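Local coordinates for protein phosphotransferase ChpT (Brucella abortus, PDB 4QPK) that relays phosphoryl groups through a histidine as a homodimeric phosphotransferase in a pathway controlling Brucella growth, division and survival inside host cells, at residues B[52-57]-B[101-106]; B[147-152]-B[227-232]. All coordinates share one frame; numbering follows the deposited sequence.

Contact 1. Residues B[52-57]-B[101-106]; sequences SRICHD and IAFGAA
Phe103, just past the end of helix 78-102, reaches back to helix 43-74 and meets Ile54 and Arg53 there. The apolar part is carried by Ile54, whose CG1 lies 3.7 Å from Phe103 CD2, near the ring plane and therefore at its edge. Ile54 CD1 follows at 4.0 Å from Phe103 CD2, the two side chains running past each other in opposite senses. The aliphatic stem of Arg53 adds a looser touch, CG to Phe103 CE2 at 4.2 Å.

The side-chain bonds within segment 52-57 lie along helix 43-74. Arg53 bends at its second torsion (chi2 56°), and its NE donates to Asp57 OD2 at 2.8 Å, the carboxylate oxygen sitting in the guanidinium plane and being approached on its syn side, though somewhat out of the carboxylate plane. The bridge probably helps fix how the guanidinium is turned, its plane 74° from that of the Phe103 ring. His56 ND1 makes a weak bond of 3.3 Å to Asp57 OD1.

The second subunit also packs here, with its Cys51 against both Ile54 and Phe103. Helix 43-74 carries His56, the phosphorylated residue, whose side chain stays clear of segment 101-106; the hairpin 43-74/78-102, packed against its dimer mate, fits the N-terminal dimerization and histidine phosphotransfer (DHp) domain.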
ATOM      1  N   SER B  52      -0.984   4.785   3.576  1.00 17.88           N
ATOM      2  CA  SER B  52      -0.156   5.218   4.705  1.00 15.40           C
ATOM      3  C   SER B  52      -0.070   4.141   5.788  1.00 15.86           C
ATOM      4  O   SER B  52       0.977   3.939   6.409  1.00 17.37           O
ATOM      5  CB  SER B  52      -0.706   6.512   5.311  1.00 18.54           C
ATOM      6  OG  SER B  52      -0.320   7.632   4.536  1.00 22.57           O
ATOM      7  N   ARG B  53      -1.183   3.463   6.032  1.00 15.77           N
ATOM      8  CA  ARG B  53      -1.212   2.414   7.052  1.00 17.71           C
ATOM      9  C   ARG B  53      -0.269   1.268   6.662  1.00 17.96           C
ATOM     10  O   ARG B  53       0.467   0.767   7.507  1.00 18.76           O
ATOM     11  CB  ARG B  53      -2.637   1.901   7.274  1.00 17.69           C
ATOM     12  CG  ARG B  53      -2.700   0.644   8.145  1.00 20.23           C
ATOM     13  CD  ARG B  53      -2.032   0.815   9.509  1.00 25.92           C
ATOM     14  NE  ARG B  53      -2.195  -0.399  10.308  1.00 26.84           N
ATOM     15  CZ  ARG B  53      -3.188  -0.587  11.169  1.00 29.23           C
ATOM     16  NH1 ARG B  53      -3.277  -1.717  11.857  1.00 33.54           N
ATOM     17  NH2 ARG B  53      -4.101   0.357  11.328  1.00 29.69           N
ATOM     18  N   ILE B  54      -0.290   0.861   5.393  1.00 17.57           N
ATOM     19  CA  ILE B  54       0.598  -0.211   4.948  1.00 17.85           C
ATOM     20  C   ILE B  54       2.052   0.227   5.092  1.00 20.50           C
ATOM     21  O   ILE B  54       2.884  -0.519   5.612  1.00 19.20           O
ATOM     22  CB  ILE B  54       0.332  -0.593   3.461  1.00 16.39           C
ATOM     23  CG1 ILE B  54      -1.046  -1.237   3.306  1.00 19.84           C
ATOM     24  CG2 ILE B  54       1.414  -1.531   2.911  1.00 19.46           C
ATOM     25  CD1 ILE B  54      -1.413  -1.548   1.870  1.00 18.97           C
ATOM     26  N   CYS B  55       2.342   1.459   4.687  1.00 18.54           N
ATOM     27  CA  CYS B  55       3.706   1.989   4.783  1.00 18.37           C
ATOM     28  C   CYS B  55       4.172   2.028   6.225  1.00 19.69           C
ATOM     29  O   CYS B  55       5.290   1.609   6.545  1.00 18.78           O
ATOM     30  CB  CYS B  55       3.778   3.383   4.159  1.00 19.60           C
ATOM     31  SG  CYS B  55       3.685   3.349   2.358  1.00 19.76           S
ATOM     32  N   HIS B  56       3.295   2.499   7.105  1.00 17.84           N
ATOM     33  CA  HIS B  56       3.646   2.613   8.509  1.00 20.63           C
ATOM     34  C   HIS B  56       4.003   1.249   9.099  1.00 22.43           C
ATOM     35  O   HIS B  56       4.903   1.139   9.932  1.00 21.63           O
ATOM     36  CB  HIS B  56       2.501   3.250   9.294  1.00 22.24           C
ATOM     37  CG  HIS B  56       2.724   3.265  10.774  1.00 32.76           C
ATOM     38  ND1 HIS B  56       2.399   2.199  11.587  1.00 41.61           N
ATOM     39  CD2 HIS B  56       3.236   4.218  11.589  1.00 37.32           C
ATOM     40  CE1 HIS B  56       2.704   2.494  12.839  1.00 38.99           C
ATOM     41  NE2 HIS B  56       3.209   3.716  12.868  1.00 41.81           N
ATOM     42  N   ASP B  57       3.274   0.221   8.680  1.00 18.64           N
ATOM     43  CA  ASP B  57       3.457  -1.113   9.234  1.00 19.61           C
ATOM     44  C   ASP B  57       4.718  -1.829   8.746  1.00 20.58           C
ATOM     45  O   ASP B  57       5.063  -2.877   9.284  1.00 23.30           O
ATOM     46  CB  ASP B  57       2.223  -1.971   8.959  1.00 24.62           C
ATOM     47  CG  ASP B  57       1.040  -1.561   9.816  1.00 26.00           C
ATOM     48  OD1 ASP B  57       1.246  -0.787  10.779  1.00 26.86           O
ATOM     49  OD2 ASP B  57      -0.089  -2.006   9.530  1.00 29.13           O
ATOM     50  N   ILE B 101      -4.307  -8.861   0.470  1.00 14.94           N
ATOM     51  CA  ILE B 101      -5.662  -9.404   0.512  1.00 16.30           C
ATOM     52  C   ILE B 101      -6.569  -8.581   1.434  1.00 17.63           C
ATOM     53  O   ILE B 101      -7.697  -8.279   1.062  1.00 21.46           O
ATOM     54  CB  ILE B 101      -5.664 -10.885   0.982  1.00 14.03           C
ATOM     55  CG1 ILE B 101      -4.744 -11.720   0.087  1.00 17.25           C
ATOM     56  CG2 ILE B 101      -7.087 -11.475   0.936  1.00 18.65           C
ATOM     57  CD1 ILE B 101      -4.752 -13.226   0.406  1.00 23.49           C
ATOM     58  N   ALA B 102      -6.088  -8.174   2.608  1.00 13.88           N
ATOM     59  CA  ALA B 102      -6.965  -7.494   3.563  1.00 15.28           C
ATOM     60  C   ALA B 102      -7.339  -6.077   3.109  1.00 18.62           C
ATOM     61  O   ALA B 102      -8.472  -5.620   3.309  1.00 16.30           O
ATOM     62  CB  ALA B 102      -6.309  -7.438   4.943  1.00 16.16           C
ATOM     63  N   PHE B 103      -6.390  -5.397   2.479  1.00 15.18           N
ATOM     64  CA  PHE B 103      -6.604  -4.021   2.023  1.00 17.60           C
ATOM     65  C   PHE B 103      -6.668  -3.958   0.501  1.00 20.73           C
ATOM     66  O   PHE B 103      -7.422  -3.167  -0.058  1.00 20.30           O
ATOM     67  CB  PHE B 103      -5.488  -3.081   2.512  1.00 17.82           C
ATOM     68  CG  PHE B 103      -5.359  -2.979   4.012  1.00 18.51           C
ATOM     69  CD1 PHE B 103      -6.452  -3.097   4.847  1.00 21.50           C
ATOM     70  CD2 PHE B 103      -4.116  -2.762   4.585  1.00 28.97           C
ATOM     71  CE1 PHE B 103      -6.305  -2.995   6.229  1.00 21.47           C
ATOM     72  CE2 PHE B 103      -3.964  -2.666   5.957  1.00 31.39           C
ATOM     73  CZ  PHE B 103      -5.062  -2.782   6.779  1.00 24.71           C
ATOM     74  N   GLY B 104      -5.853  -4.781  -0.157  1.00 19.19           N
ATOM     75  CA  GLY B 104      -5.733  -4.816  -1.607  1.00 14.51           C
ATOM     76  C   GLY B 104      -6.816  -5.595  -2.340  1.00 18.23           C
ATOM     77  O   GLY B 104      -7.831  -5.996  -1.768  1.00 19.20           O
ATOM     78  N   ALA B 105      -6.597  -5.807  -3.625  1.00 19.11           N
ATOM     79  CA  ALA B 105      -7.545  -6.554  -4.449  1.00 24.51           C
ATOM     80  C   ALA B 105      -7.066  -7.974  -4.780  1.00 29.99           C
ATOM     81  O   ALA B 105      -7.658  -8.659  -5.612  1.00 32.46           O
ATOM     82  CB  ALA B 105      -7.813  -5.785  -5.738  1.00 28.59           C
ATOM     83  N   ALA B 106      -6.007  -8.433  -4.120  1.00 30.10           N
ATOM     84  CA  ALA B 106      -5.376  -9.693  -4.523  1.00 38.91           C
ATOM     85  C   ALA B 106      -6.156 -10.935  -4.137  1.00 38.89           C
ATOM     86  O   ALA B 106      -6.978 -10.908  -3.213  1.00 31.32           O
ATOM     87  CB  ALA B 106      -4.004  -9.782  -3.956  1.00 35.91           C
TER

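Contact 2. Residues B[147-152]-B[227-232]; sequences VKLLLN and MKISIH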
ATOM      1  N   VAL B 147     -14.511 -11.779   2.705  1.00 16.40           N
ATOM      2  CA  VAL B 147     -13.210 -12.281   3.161  1.00 15.97           C
ATOM      3  C   VAL B 147     -12.306 -11.130   3.615  1.00 15.87           C
ATOM      4  O   VAL B 147     -11.549 -11.270   4.582  1.00 17.78           O
ATOM      5  CB  VAL B 147     -12.500 -13.104   2.087  1.00 14.84           C
ATOM      6  CG1 VAL B 147     -11.194 -13.666   2.658  1.00 16.88           C
ATOM      7  CG2 VAL B 147     -13.397 -14.273   1.617  1.00 18.49           C
ATOM      8  N   LYS B 148     -12.382  -9.985   2.938  1.00 15.75           N
ATOM      9  CA  LYS B 148     -11.631  -8.818   3.417  1.00 16.03           C
ATOM     10  C   LYS B 148     -12.135  -8.364   4.798  1.00 15.23           C
ATOM     11  O   LYS B 148     -11.330  -8.026   5.672  1.00 15.89           O
ATOM     12  CB  LYS B 148     -11.698  -7.677   2.386  1.00 16.74           C
ATOM     13  CG  LYS B 148     -11.023  -8.035   1.051  1.00 19.01           C
ATOM     14  CD  LYS B 148     -11.043  -6.868   0.049  1.00 17.00           C
ATOM     15  CE  LYS B 148     -10.002  -5.784   0.472  1.00 21.12           C
ATOM     16  NZ  LYS B 148      -9.942  -4.694  -0.532  1.00 33.26           N
ATOM     17  N   LEU B 149     -13.450  -8.399   5.016  1.00 15.30           N
ATOM     18  CA  LEU B 149     -14.002  -8.096   6.335  1.00 13.38           C
ATOM     19  C   LEU B 149     -13.393  -9.039   7.389  1.00 15.36           C
ATOM     20  O   LEU B 149     -12.934  -8.591   8.435  1.00 16.06           O
ATOM     21  CB  LEU B 149     -15.532  -8.212   6.325  1.00 16.04           C
ATOM     22  CG  LEU B 149     -16.181  -8.215   7.714  1.00 15.76           C
ATOM     23  CD1 LEU B 149     -15.950  -6.886   8.416  1.00 17.43           C
ATOM     24  CD2 LEU B 149     -17.685  -8.512   7.576  1.00 17.24           C
ATOM     25  N   LEU B 150     -13.378 -10.336   7.084  1.00 15.76           N
ATOM     26  CA  LEU B 150     -12.807 -11.333   7.982  1.00 17.32           C
ATOM     27  C   LEU B 150     -11.372 -10.972   8.393  1.00 16.10           C
ATOM     28  O   LEU B 150     -11.053 -10.925   9.583  1.00 17.37           O
ATOM     29  CB  LEU B 150     -12.864 -12.725   7.322  1.00 15.68           C
ATOM     30  CG  LEU B 150     -12.120 -13.898   7.981  1.00 17.33           C
ATOM     31  CD1 LEU B 150     -12.616 -14.160   9.383  1.00 19.54           C
ATOM     32  CD2 LEU B 150     -12.250 -15.143   7.110  1.00 21.89           C
ATOM     33  N   LEU B 151     -10.505 -10.703   7.420  1.00 16.26           N
ATOM     34  CA  LEU B 151      -9.116 -10.390   7.737  1.00 14.37           C
ATOM     35  C   LEU B 151      -9.001  -9.090   8.537  1.00 15.35           C
ATOM     36  O   LEU B 151      -8.156  -8.972   9.417  1.00 15.58           O
ATOM     37  CB  LEU B 151      -8.271 -10.304   6.462  1.00 15.51           C
ATOM     38  CG  LEU B 151      -8.053 -11.633   5.741  1.00 15.60           C
ATOM     39  CD1 LEU B 151      -7.251 -11.383   4.463  1.00 19.23           C
ATOM     40  CD2 LEU B 151      -7.310 -12.623   6.626  1.00 17.96           C
ATOM     41  N   ASN B 152      -9.847  -8.109   8.235  1.00 14.27           N
ATOM     42  CA  ASN B 152      -9.801  -6.866   8.992  1.00 14.02           C
ATOM     43  C   ASN B 152     -10.305  -7.037  10.428  1.00 15.21           C
ATOM     44  O   ASN B 152      -9.840  -6.353  11.333  1.00 15.13           O
ATOM     45  CB  ASN B 152     -10.588  -5.775   8.273  1.00 15.49           C
ATOM     46  CG  ASN B 152      -9.738  -5.069   7.223  1.00 16.53           C
ATOM     47  OD1 ASN B 152      -9.035  -4.105   7.531  1.00 17.36           O
ATOM     48  ND2 ASN B 152      -9.763  -5.577   6.003  1.00 14.70           N
ATOM     49  N   MET B 227     -23.241  -7.366   5.931  1.00 21.88           N
ATOM     50  CA  MET B 227     -23.048  -8.089   7.178  1.00 19.80           C
ATOM     51  C   MET B 227     -22.989  -7.119   8.349  1.00 25.49           C
ATOM     52  O   MET B 227     -22.622  -5.955   8.194  1.00 30.34           O
ATOM     53  CB  MET B 227     -21.775  -8.948   7.128  1.00 22.13           C
ATOM     54  CG  MET B 227     -21.788  -9.998   6.049  1.00 25.09           C
ATOM     55  SD  MET B 227     -20.252 -10.939   5.957  1.00 24.74           S
ATOM     56  CE  MET B 227     -20.313 -11.946   7.433  1.00 22.60           C
ATOM     57  N   LYS B 228     -23.376  -7.611   9.516  1.00 22.78           N
ATOM     58  CA  LYS B 228     -23.417  -6.826  10.731  1.00 24.59           C
ATOM     59  C   LYS B 228     -22.388  -7.359  11.715  1.00 22.97           C
ATOM     60  O   LYS B 228     -22.333  -8.559  11.955  1.00 24.31           O
ATOM     61  CB  LYS B 228     -24.826  -6.883  11.328  1.00 28.81           C
ATOM     62  CG  LYS B 228     -24.998  -6.271  12.693  1.00 36.10           C
ATOM     63  CD  LYS B 228     -26.457  -6.409  13.130  1.00 46.93           C
ATOM     64  CE  LYS B 228     -26.660  -5.993  14.576  1.00 48.90           C
ATOM     65  NZ  LYS B 228     -28.044  -6.306  15.042  1.00 59.90           N
ATOM     66  N   ILE B 229     -21.559  -6.478  12.263  1.00 22.18           N
ATOM     67  CA  ILE B 229     -20.618  -6.880  13.294  1.00 21.28           C
ATOM     68  C   ILE B 229     -21.230  -6.711  14.675  1.00 24.61           C
ATOM     69  O   ILE B 229     -21.809  -5.665  14.983  1.00 27.13           O
ATOM     70  CB  ILE B 229     -19.306  -6.067  13.233  1.00 25.98           C
ATOM     71  CG1 ILE B 229     -18.629  -6.267  11.879  1.00 22.95           C
ATOM     72  CG2 ILE B 229     -18.368  -6.492  14.355  1.00 21.32           C
ATOM     73  CD1 ILE B 229     -17.434  -5.346  11.641  1.00 26.05           C
ATOM     74  N   SER B 230     -21.108  -7.747  15.496  1.00 22.13           N
ATOM     75  CA  SER B 230     -21.510  -7.671  16.900  1.00 26.34           C
ATOM     76  C   SER B 230     -20.303  -7.795  17.806  1.00 24.21           C
ATOM     77  O   SER B 230     -19.336  -8.508  17.497  1.00 25.75           O
ATOM     78  CB  SER B 230     -22.529  -8.763  17.236  1.00 24.90           C
ATOM     79  OG  SER B 230     -23.723  -8.578  16.490  1.00 31.52           O
ATOM     80  N   ILE B 231     -20.359  -7.095  18.930  1.00 21.98           N
ATOM     81  CA  ILE B 231     -19.317  -7.164  19.937  1.00 20.11           C
ATOM     82  C   ILE B 231     -19.915  -7.728  21.214  1.00 29.72           C
ATOM     83  O   ILE B 231     -20.874  -7.174  21.743  1.00 27.07           O
ATOM     84  CB  ILE B 231     -18.710  -5.791  20.250  1.00 25.46           C
ATOM     85  CG1 ILE B 231     -18.248  -5.081  18.975  1.00 25.55           C
ATOM     86  CG2 ILE B 231     -17.559  -5.940  21.217  1.00 25.62           C
ATOM     87  CD1 ILE B 231     -17.779  -3.654  19.219  1.00 27.66           C
ATOM     88  N   HIS B 232     -19.359  -8.835  21.688  1.00 25.58           N
ATOM     89  CA  HIS B 232     -19.735  -9.403  22.983  1.00 30.93           C
ATOM     90  C   HIS B 232     -18.530  -9.496  23.912  1.00 27.62           C
ATOM     91  O   HIS B 232     -17.699 -10.388  23.761  1.00 28.68           O
ATOM     92  CB  HIS B 232     -20.370 -10.783  22.820  1.00 33.43           C
ATOM     93  CG  HIS B 232     -20.897 -11.345  24.106  1.00 36.99           C
ATOM     94  ND1 HIS B 232     -21.099 -10.569  25.224  1.00 46.06           N
ATOM     95  CD2 HIS B 232     -21.248 -12.607  24.449  1.00 40.22           C
ATOM     96  CE1 HIS B 232     -21.556 -11.328  26.209  1.00 35.05           C
ATOM     97  NE2 HIS B 232     -21.657 -12.564  25.762  1.00 41.13           N
TER
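Leu149 on helix 144-160 divides its two methyls between Ile229, the first residue of the edge strand 229-233, and Met227, in the loop just before it. Its CD1 meets Ile229 CD1 at 3.9 Å, methyl against methyl, with the side chains passing in opposite directions. On the other branch, Leu149 CD2 packs against Met227, 3.9 Å from its SD and 4.1 Å from its CB, crossing that side chain at a slant. With CG of Leu149 turned away from its backbone N (chi1 167°), the forked end extends toward the strand and serves both partners. Met227 and Ile229 both start out toward the helix, whereas the intervening Lys228 starts out away from it.

Around this trio the packing is that of a helix laid on a mixed sheet, in a domain resembling the catalytic and ATP-binding domain of histidine kinases but lacking the regions needed to bind ATP. Ala242 of the neighbouring strand 238-242 touches both Leu149 and Met227, while Thr218 of helix 213-225 meets Leu149 and Phe195 of helix 193-199 meets Ile229.

Farther along the helix, Asn152 ND2 donates to Lys148 O at 2.9 Å in a nearly straight bond (N-H...O 170°), approaching from above the carbonyl plane. Lys148 O also accepts the helical bond from Asn152 N at 3.0 Å, and Asn152 OD1 is held by Gln214 NE2.

How the contacts relate
Contact 1 and contact 2 illustrate how one helix can be tied to two parts of a protein: their centres are about 17 Å apart, yet segments 101-106 and 147-152 touch directly. Lys148 NZ reaches Phe103 O at 3.0 Å, a probable hydrogen bond, and lies 2.8 Å from Gly104 O, while Asn152 ND2 probably bonds Ala102 O at 3.0 Å. The carbonyls at and just past the end of helix 78-102 thus face donors of helix 144-160, which carries Leu149 of contact 2. His56, which becomes phosphorylated, lies on segment 52-57 without touching segment 101-106. A glycerol, probably from the crystallisation liquor, hydrogen-bonds Asp57 OD2 and lies about 3 Å from the Phe103 side chain.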